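Local coordinates for VWFA domain-containing protein (Bacteroides thetaiotaomicron, PDB 3IBS) that is of unknown function but is probably a membrane-anchored protein, whose von Willebrand factor type A domain, the part described here, binds a magnesium ion, at residues I94-T102 with G127-A135; K36-E47 with V195-S206. All coordinates share one frame; numbering follows the deposited sequence.

Contact 1 (I94-T102 with G127-A135)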
loop_
_atom_site.group_PDB
_atom_site.type_symbol
_atom_site.label_atom_id
_atom_site.label_comp_id
_atom_site.label_asym_id
_atom_site.label_seq_id
_atom_site.Cartn_x
_atom_site.Cartn_y
_atom_site.Cartn_z
ATOM N N ILE A 94 10.130 5.969 22.970
ATOM C CA ILE A 94 9.509 5.096 23.968
ATOM C C ILE A 94 10.088 5.332 25.384
ATOM O O ILE A 94 9.340 5.340 26.362
ATOM C CB ILE A 94 9.601 3.577 23.586
ATOM C CG1 ILE A 94 8.859 3.281 22.270
ATOM C CG2 ILE A 94 9.006 2.694 24.717
ATOM C CD1 ILE A 94 9.253 1.907 21.641
ATOM N N GLY A 95 11.407 5.502 25.480
ATOM C CA GLY A 95 12.076 5.794 26.758
ATOM C C GLY A 95 11.575 7.061 27.434
ATOM O O GLY A 95 11.219 7.034 28.618
ATOM N N GLU A 96 11.539 8.165 26.685
ATOM C CA GLU A 96 10.956 9.410 27.174
ATOM C C GLU A 96 9.504 9.213 27.669
ATOM O O GLU A 96 9.128 9.748 28.719
ATOM C CB GLU A 96 11.025 10.509 26.101
ATOM C CG GLU A 96 12.448 10.991 25.777
ATOM C CD GLU A 96 12.491 12.038 24.658
ATOM O OE1 GLU A 96 11.482 12.739 24.437
ATOM O OE2 GLU A 96 13.541 12.166 23.989
ATOM N N ALA A 97 8.710 8.421 26.943
ATOM C CA ALA A 97 7.314 8.199 27.339
ATOM C C ALA A 97 7.217 7.401 28.646
ATOM O O ALA A 97 6.472 7.772 29.552
ATOM C CB ALA A 97 6.502 7.535 26.204
ATOM N N ILE A 98 8.014 6.335 28.755
ATOM C CA ILE A 98 8.059 5.533 29.970
ATOM C C ILE A 98 8.530 6.368 31.150
ATOM O O ILE A 98 7.964 6.251 32.246
ATOM C CB ILE A 98 8.967 4.263 29.804
ATOM C CG1 ILE A 98 8.344 3.278 28.807
ATOM C CG2 ILE A 98 9.206 3.558 31.162
ATOM C CD1 ILE A 98 9.267 2.069 28.457
ATOM N N ASN A 99 9.562 7.189 30.941
ATOM C CA ASN A 99 10.111 8.038 32.020
ATOM C C ASN A 99 9.071 9.065 32.463
ATOM O O ASN A 99 8.913 9.311 33.658
ATOM C CB ASN A 99 11.381 8.771 31.589
ATOM C CG ASN A 99 12.601 7.862 31.522
ATOM O OD1 ASN A 99 12.637 6.744 32.095
ATOM N ND2 ASN A 99 13.625 8.350 30.837
ATOM N N LEU A 100 8.358 9.656 31.496
ATOM C CA LEU A 100 7.268 10.583 31.828
ATOM C C LEU A 100 6.159 9.846 32.600
ATOM O O LEU A 100 5.620 10.358 33.590
ATOM C CB LEU A 100 6.705 11.239 30.559
ATOM C CG LEU A 100 5.505 12.204 30.672
ATOM C CD1 LEU A 100 5.808 13.418 31.612
ATOM C CD2 LEU A 100 5.076 12.675 29.266
ATOM N N ALA A 101 5.821 8.636 32.162
ATOM C CA ALA A 101 4.801 7.861 32.887
ATOM C C ALA A 101 5.160 7.614 34.353
ATOM O O ALA A 101 4.310 7.768 35.237
ATOM C CB ALA A 101 4.484 6.533 32.172
ATOM N N THR A 102 6.408 7.227 34.619
ATOM C CA THR A 102 6.834 6.987 36.010
ATOM C C THR A 102 6.701 8.229 36.896
ATOM O O THR A 102 6.424 8.098 38.081
ATOM C CB THR A 102 8.292 6.460 36.124
ATOM O OG1 THR A 102 9.202 7.555 35.981
ATOM C CG2 THR A 102 8.583 5.407 35.059
ATOM N N GLY A 127 17.298 3.614 24.915
ATOM C CA GLY A 127 16.795 4.220 26.134
ATOM C C GLY A 127 15.567 3.502 26.695
ATOM O O GLY A 127 15.359 3.478 27.911
ATOM N N ALA A 128 14.749 2.913 25.825
ATOM C CA ALA A 128 13.489 2.301 26.271
ATOM C C ALA A 128 13.684 1.179 27.289
ATOM O O ALA A 128 12.947 1.093 28.264
ATOM C CB ALA A 128 12.664 1.796 25.085
ATOM N N VAL A 129 14.654 0.310 27.048
ATOM C CA VAL A 129 14.868 -0.845 27.909
ATOM C C VAL A 129 15.383 -0.409 29.309
ATOM O O VAL A 129 14.937 -0.939 30.340
ATOM C CB VAL A 129 15.826 -1.863 27.208
ATOM C CG1 VAL A 129 16.289 -2.897 28.147
ATOM C CG2 VAL A 129 15.134 -2.498 25.963
ATOM N N GLU A 130 16.303 0.566 29.331
ATOM C CA GLU A 130 16.784 1.171 30.573
ATOM C C GLU A 130 15.637 1.861 31.311
ATOM O O GLU A 130 15.480 1.707 32.524
ATOM C CB GLU A 130 17.874 2.203 30.267
ATOM C CG GLU A 130 19.121 1.638 29.505
ATOM C CD GLU A 130 19.096 1.857 27.966
ATOM O OE1 GLU A 130 18.070 1.513 27.269
ATOM O OE2 GLU A 130 20.142 2.366 27.462
ATOM N N ALA A 131 14.829 2.623 30.572
ATOM C CA ALA A 131 13.667 3.278 31.147
ATOM C C ALA A 131 12.701 2.264 31.780
ATOM O O ALA A 131 12.171 2.498 32.878
ATOM C CB ALA A 131 12.951 4.114 30.092
ATOM N N ALA A 132 12.478 1.145 31.096
ATOM C CA ALA A 132 11.550 0.115 31.589
ATOM C C ALA A 132 12.091 -0.576 32.838
ATOM O O ALA A 132 11.336 -0.888 33.764
ATOM C CB ALA A 132 11.241 -0.925 30.502
ATOM N N LYS A 133 13.394 -0.820 32.849
ATOM C CA LYS A 133 14.057 -1.394 34.003
ATOM C C LYS A 133 13.927 -0.441 35.214
ATOM O O LYS A 133 13.556 -0.886 36.321
ATOM C CB LYS A 133 15.526 -1.707 33.664
ATOM C CG LYS A 133 16.397 -2.230 34.831
ATOM C CD LYS A 133 17.688 -2.870 34.257
ATOM C CE LYS A 133 18.576 -1.821 33.533
ATOM N NZ LYS A 133 19.037 -2.260 32.169
ATOM N N ALA A 134 14.211 0.848 35.006
ATOM C CA ALA A 134 14.060 1.853 36.088
ATOM C C ALA A 134 12.616 1.946 36.608
ATOM O O ALA A 134 12.410 2.117 37.801
ATOM C CB ALA A 134 14.583 3.234 35.654
ATOM N N ALA A 135 11.618 1.799 35.725
ATOM C CA ALA A 135 10.212 1.757 36.170
ATOM C C ALA A 135 9.983 0.533 37.038
ATOM O O ALA A 135 9.367 0.627 38.116
ATOM C CB ALA A 135 9.224 1.766 34.977
HETATM O O HOH W 1 11.548 4.979 33.807
#
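N99 OD1 and A131 O share one water, which donates to both, at 2.7 Å from the amide oxygen and 2.7 Å from the backbone carbonyl. The same N99 OD1 leans on the methyl of A131, with CB 3.3 Å away, so the amide end borders an otherwise apolar seam. Helices 94-102 and 128-136 run nearly parallel, their axes 8.0 Å apart at an angle of 17°. Such closeness depends on small residues. G95 CA lies 3.8 Å from A128 CA, and a side chain on G95 would press into the backbone at G127 and A128. One turn further along, I98 is a knob in the hole formed by A128, A131, A132 and A135. With CG1 beside the backbone N (chi1 -67°), I98 CG2 is left anti to that N and packs over A131, 3.6 Å from A131 O, while CD1 reaches the A132 methyl. T102 closes the seam: OG1 turns back to N99 O in its own helix, leaving CG2 to meet A135 CB at 3.7 Å. V142 of strand 140-147, I115 of strand 113-119 and I184 of helix 178-187 also touch I98, placing the knob against one face of the central sheet. With no direct hydrogen bond between the helices, cohesion comes from close apolar fit, and the only polar link across is the water at the rim.

Contact 2 (K36-E47 with V195-S206)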
loop_
_atom_site.group_PDB
_atom_site.type_symbol
_atom_site.label_atom_id
_atom_site.label_comp_id
_atom_site.label_asym_id
_atom_site.label_seq_id
_atom_site.Cartn_x
_atom_site.Cartn_y
_atom_site.Cartn_z
ATOM N N LYS A 36 -7.104 1.096 15.814
ATOM C CA LYS A 36 -7.181 -0.162 16.558
ATOM C C LYS A 36 -6.672 0.021 17.994
ATOM O O LYS A 36 -7.301 -0.451 18.946
ATOM C CB LYS A 36 -6.373 -1.255 15.852
ATOM C CG LYS A 36 -6.234 -2.598 16.647
ATOM C CD LYS A 36 -7.576 -3.308 16.771
ATOM C CE LYS A 36 -7.464 -4.639 17.525
ATOM N NZ LYS A 36 -8.724 -5.461 17.322
ATOM N N ALA A 37 -5.554 0.716 18.168
ATOM C CA ALA A 37 -5.079 0.997 19.525
ATOM C C ALA A 37 -6.121 1.769 20.343
ATOM O O ALA A 37 -6.332 1.487 21.506
ATOM C CB ALA A 37 -3.773 1.781 19.478
ATOM N N LYS A 38 -6.754 2.761 19.742
ATOM C CA LYS A 38 -7.757 3.544 20.458
ATOM C C LYS A 38 -8.959 2.695 20.872
ATOM O O LYS A 38 -9.440 2.769 22.002
ATOM C CB LYS A 38 -8.178 4.774 19.619
ATOM C CG LYS A 38 -7.071 5.809 19.547
ATOM C CD LYS A 38 -7.203 6.784 18.388
ATOM C CE LYS A 38 -8.380 7.716 18.516
ATOM N NZ LYS A 38 -8.143 8.865 17.602
ATOM N N ARG A 39 -9.410 1.842 19.965
ATOM C CA ARG A 39 -10.531 0.972 20.247
ATOM C C ARG A 39 -10.201 -0.013 21.359
ATOM O O ARG A 39 -11.060 -0.282 22.208
ATOM C CB ARG A 39 -10.976 0.252 18.968
ATOM C CG ARG A 39 -11.567 1.249 17.971
ATOM C CD ARG A 39 -12.020 0.543 16.714
ATOM N NE ARG A 39 -12.560 1.517 15.784
ATOM C CZ ARG A 39 -13.085 1.217 14.605
ATOM N NH1 ARG A 39 -13.130 -0.047 14.186
ATOM N NH2 ARG A 39 -13.544 2.195 13.849
ATOM N N LEU A 40 -8.960 -0.514 21.374
ATOM C CA LEU A 40 -8.489 -1.395 22.443
ATOM C C LEU A 40 -8.448 -0.653 23.789
ATOM O O LEU A 40 -8.840 -1.209 24.815
ATOM C CB LEU A 40 -7.085 -1.946 22.133
ATOM C CG LEU A 40 -6.433 -2.923 23.140
ATOM C CD1 LEU A 40 -5.418 -3.824 22.408
ATOM C CD2 LEU A 40 -5.742 -2.224 24.315
ATOM N N ILE A 41 -7.943 0.586 23.774
ATOM C CA ILE A 41 -7.852 1.380 25.005
ATOM C C ILE A 41 -9.241 1.670 25.598
ATOM O O ILE A 41 -9.448 1.603 26.805
ATOM C CB ILE A 41 -7.100 2.697 24.770
ATOM C CG1 ILE A 41 -5.613 2.413 24.452
ATOM C CG2 ILE A 41 -7.228 3.627 26.011
ATOM C CD1 ILE A 41 -4.926 3.587 23.730
ATOM N N SER A 42 -10.174 2.014 24.722
ATOM C CA SER A 42 -11.546 2.260 25.127
ATOM C C SER A 42 -12.104 1.033 25.847
ATOM O O SER A 42 -12.730 1.168 26.891
ATOM C CB SER A 42 -12.409 2.659 23.922
ATOM O OG SER A 42 -13.734 2.920 24.346
ATOM N N ARG A 43 -11.827 -0.159 25.334
ATOM C CA ARG A 43 -12.330 -1.383 25.969
ATOM C C ARG A 43 -11.563 -1.722 27.261
ATOM O O ARG A 43 -12.142 -2.231 28.219
ATOM C CB ARG A 43 -12.324 -2.565 24.966
ATOM C CG ARG A 43 -13.361 -2.403 23.841
ATOM C CD ARG A 43 -13.060 -3.258 22.584
ATOM N NE ARG A 43 -14.197 -3.236 21.656
ATOM C CZ ARG A 43 -14.513 -2.215 20.855
ATOM N NH1 ARG A 43 -13.769 -1.103 20.844
ATOM N NH2 ARG A 43 -15.571 -2.304 20.049
ATOM N N LEU A 44 -10.269 -1.409 27.287
ATOM C CA LEU A 44 -9.475 -1.519 28.486
ATOM C C LEU A 44 -10.099 -0.655 29.615
ATOM O O LEU A 44 -10.295 -1.130 30.736
ATOM C CB LEU A 44 -8.028 -1.094 28.180
ATOM C CG LEU A 44 -6.958 -1.177 29.273
ATOM C CD1 LEU A 44 -5.533 -1.224 28.649
ATOM C CD2 LEU A 44 -7.104 -0.017 30.269
ATOM N N VAL A 45 -10.433 0.593 29.303
ATOM C CA VAL A 45 -11.040 1.514 30.290
ATOM C C VAL A 45 -12.411 1.012 30.809
ATOM O O VAL A 45 -12.706 1.137 32.007
ATOM C CB VAL A 45 -11.153 2.964 29.711
ATOM C CG1 VAL A 45 -11.910 3.911 30.648
ATOM C CG2 VAL A 45 -9.782 3.528 29.431
ATOM N N ASP A 46 -13.227 0.426 29.923
ATOM C CA ASP A 46 -14.509 -0.175 30.321
ATOM C C ASP A 46 -14.332 -1.281 31.349
ATOM O O ASP A 46 -15.257 -1.571 32.082
ATOM C CB ASP A 46 -15.251 -0.779 29.122
ATOM C CG ASP A 46 -15.777 0.271 28.156
ATOM O OD1 ASP A 46 -15.937 1.433 28.553
ATOM O OD2 ASP A 46 -16.038 -0.082 26.990
ATOM N N GLU A 47 -13.167 -1.920 31.376
ATOM C CA GLU A 47 -12.929 -3.025 32.317
ATOM C C GLU A 47 -12.377 -2.546 33.669
ATOM O O GLU A 47 -12.298 -3.323 34.611
ATOM C CB GLU A 47 -11.988 -4.076 31.712
ATOM C CG GLU A 47 -12.586 -4.850 30.527
ATOM C CD GLU A 47 -13.922 -5.518 30.857
ATOM O OE1 GLU A 47 -14.048 -6.143 31.934
ATOM O OE2 GLU A 47 -14.861 -5.399 30.039
ATOM N N VAL A 195 -0.848 -7.220 18.815
ATOM C CA VAL A 195 -2.202 -6.832 18.532
ATOM C C VAL A 195 -2.487 -7.324 17.097
ATOM O O VAL A 195 -1.703 -7.073 16.191
ATOM C CB VAL A 195 -2.389 -5.308 18.674
ATOM C CG1 VAL A 195 -3.785 -4.875 18.233
ATOM C CG2 VAL A 195 -2.123 -4.856 20.123
ATOM N N ASP A 196 -3.560 -8.083 16.923
ATOM C CA ASP A 196 -4.084 -8.400 15.585
ATOM C C ASP A 196 -5.563 -7.966 15.498
ATOM O O ASP A 196 -6.001 -7.125 16.277
ATOM C CB ASP A 196 -3.890 -9.885 15.260
ATOM C CG ASP A 196 -4.575 -10.803 16.262
ATOM O OD1 ASP A 196 -5.547 -10.371 16.932
ATOM O OD2 ASP A 196 -4.138 -11.970 16.378
ATOM N N ASN A 197 -6.333 -8.534 14.572
ATOM C CA ASN A 197 -7.714 -8.078 14.370
ATOM C C ASN A 197 -8.738 -8.557 15.406
ATOM O O ASN A 197 -9.828 -7.996 15.517
ATOM C CB ASN A 197 -8.177 -8.359 12.938
ATOM C CG ASN A 197 -7.461 -7.484 11.921
ATOM O OD1 ASN A 197 -7.369 -6.263 12.088
ATOM N ND2 ASN A 197 -6.937 -8.106 10.866
ATOM N N SER A 198 -8.377 -9.572 16.184
ATOM C CA SER A 198 -9.251 -10.072 17.240
ATOM C C SER A 198 -9.153 -9.191 18.498
ATOM O O SER A 198 -8.383 -8.207 18.543
ATOM C CB SER A 198 -8.882 -11.517 17.576
ATOM O OG SER A 198 -7.639 -11.570 18.271
ATOM N N ASN A 199 -9.910 -9.573 19.522
ATOM C CA ASN A 199 -9.909 -8.896 20.816
ATOM C C ASN A 199 -8.865 -9.496 21.771
ATOM O O ASN A 199 -8.846 -9.174 22.971
ATOM C CB ASN A 199 -11.315 -8.975 21.442
ATOM C CG ASN A 199 -11.831 -10.414 21.557
ATOM O OD1 ASN A 199 -11.114 -11.373 21.254
ATOM N ND2 ASN A 199 -13.087 -10.565 21.985
ATOM N N SER A 200 -8.006 -10.364 21.232
ATOM C CA SER A 200 -7.051 -11.126 22.043
ATOM C C SER A 200 -6.095 -10.261 22.871
ATOM O O SER A 200 -5.870 -10.533 24.053
ATOM C CB SER A 200 -6.255 -12.120 21.180
ATOM O OG SER A 200 -5.365 -11.441 20.305
ATOM N N ALA A 201 -5.531 -9.224 22.261
ATOM C CA ALA A 201 -4.595 -8.363 22.974
ATOM C C ALA A 201 -5.281 -7.619 24.132
ATOM O O ALA A 201 -4.735 -7.534 25.241
ATOM C CB ALA A 201 -3.939 -7.383 22.003
ATOM N N GLN A 202 -6.473 -7.086 23.871
ATOM C CA GLN A 202 -7.208 -6.326 24.880
ATOM C C GLN A 202 -7.510 -7.201 26.092
ATOM O O GLN A 202 -7.376 -6.761 27.236
ATOM C CB GLN A 202 -8.508 -5.741 24.312
ATOM C CG GLN A 202 -9.332 -4.935 25.349
ATOM C CD GLN A 202 -10.417 -5.773 26.001
ATOM O OE1 GLN A 202 -11.164 -6.453 25.309
ATOM N NE2 GLN A 202 -10.516 -5.720 27.331
ATOM N N LYS A 203 -7.919 -8.436 25.833
ATOM C CA LYS A 203 -8.289 -9.322 26.917
ATOM C C LYS A 203 -7.064 -9.789 27.697
ATOM O O LYS A 203 -7.126 -9.907 28.913
ATOM C CB LYS A 203 -9.092 -10.502 26.398
ATOM C CG LYS A 203 -10.542 -10.161 26.080
ATOM C CD LYS A 203 -11.270 -11.401 25.651
ATOM C CE LYS A 203 -10.585 -12.004 24.434
ATOM N NZ LYS A 203 -10.701 -13.478 24.430
ATOM N N ALA A 204 -5.957 -10.042 26.999
ATOM C CA ALA A 204 -4.715 -10.384 27.672
ATOM C C ALA A 204 -4.267 -9.262 28.618
ATOM O O ALA A 204 -3.928 -9.525 29.768
ATOM C CB ALA A 204 -3.617 -10.740 26.672
ATOM N N ILE A 205 -4.282 -8.017 28.149
ATOM C CA ILE A 205 -3.807 -6.921 28.967
ATOM C C ILE A 205 -4.778 -6.638 30.117
ATOM O O ILE A 205 -4.341 -6.429 31.240
ATOM C CB ILE A 205 -3.433 -5.644 28.130
ATOM C CG1 ILE A 205 -2.522 -4.697 28.935
ATOM C CG2 ILE A 205 -4.662 -4.902 27.648
ATOM C CD1 ILE A 205 -1.181 -5.335 29.387
ATOM N N SER A 206 -6.087 -6.682 29.862
ATOM C CA SER A 206 -7.056 -6.489 30.943
ATOM C C SER A 206 -6.927 -7.584 32.013
ATOM O O SER A 206 -7.150 -7.331 33.202
ATOM C CB SER A 206 -8.493 -6.401 30.411
ATOM O OG SER A 206 -8.721 -5.151 29.757
HETATM O O HOH W 2 -9.057 -4.845 13.967
HETATM O O HOH W 3 -8.706 -3.228 31.607
#
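Helix 33-46, the crossover between parallel strands 13-19 and 52-58 of the vWA fold, packs through K36, L40 and L44 on helix 200-214 and the turn leading into it from edge strand 191-195. The K36 chain crosses V195 obliquely, CG to CG1 3.7 Å, and a bend at chi2 (67°) carries its ammonium to the turn. There NZ donates to S198 O at 3.0 Å, from above the carbonyl plane, and weakly to N197 O. The turn is braced from within: D196 OD1 accepts both S198 N, an Asx turn, and S198 OG, the latter at 2.8 Å, and S198 OG in turn accepts S200 N, an ST turn. N197 OD1 takes a hydrogen bond from Q30 N. An alanine in place of K36 would remove the ammonium and its methylenes, and is likely to leave S198 O without this donor and V195 CG1 less covered. Farther along, L40 CG meets Q202 CB at 3.7 Å, and its CD1 reaches the A201 methyl. Q202 CG, anti to the backbone N (chi1 179°), passes beside R43 CB, and a sharp bend beyond lets NE2 donate to S206 OG of its own helix at 3.1 Å. A water joins that hydroxyl to L44 O, while L44 CD1 packs inward on I205 CG2, 3.9 Å away. The axes of the two short helical segments are inclined at 37°. Polar links across come from this water and from K36 NZ, which lies 5.9 Å from D196 OD1 and probably gains from that carboxylate's charge.

Overall arrangement
The two contacts lie on opposite sides of the chain's centre, about 22 Å apart between centres, with the central sheet between them. Each joins two helices that pack on the sheet, and both rest on strands 113-119 and 140-147. Contact 1 is the more buried: G95 and the alanines of helix 128-136 allow nearly parallel helices to approach closely, with I98 as the knob. Contact 2 is partly exposed and larger in buried area, and adds polar links at both ends, lysine to turn at one and serine, water and backbone carbonyl at the other. Along the chain contact 1 is nested within the loop closed by contact 2, which ties an early helix to the last one.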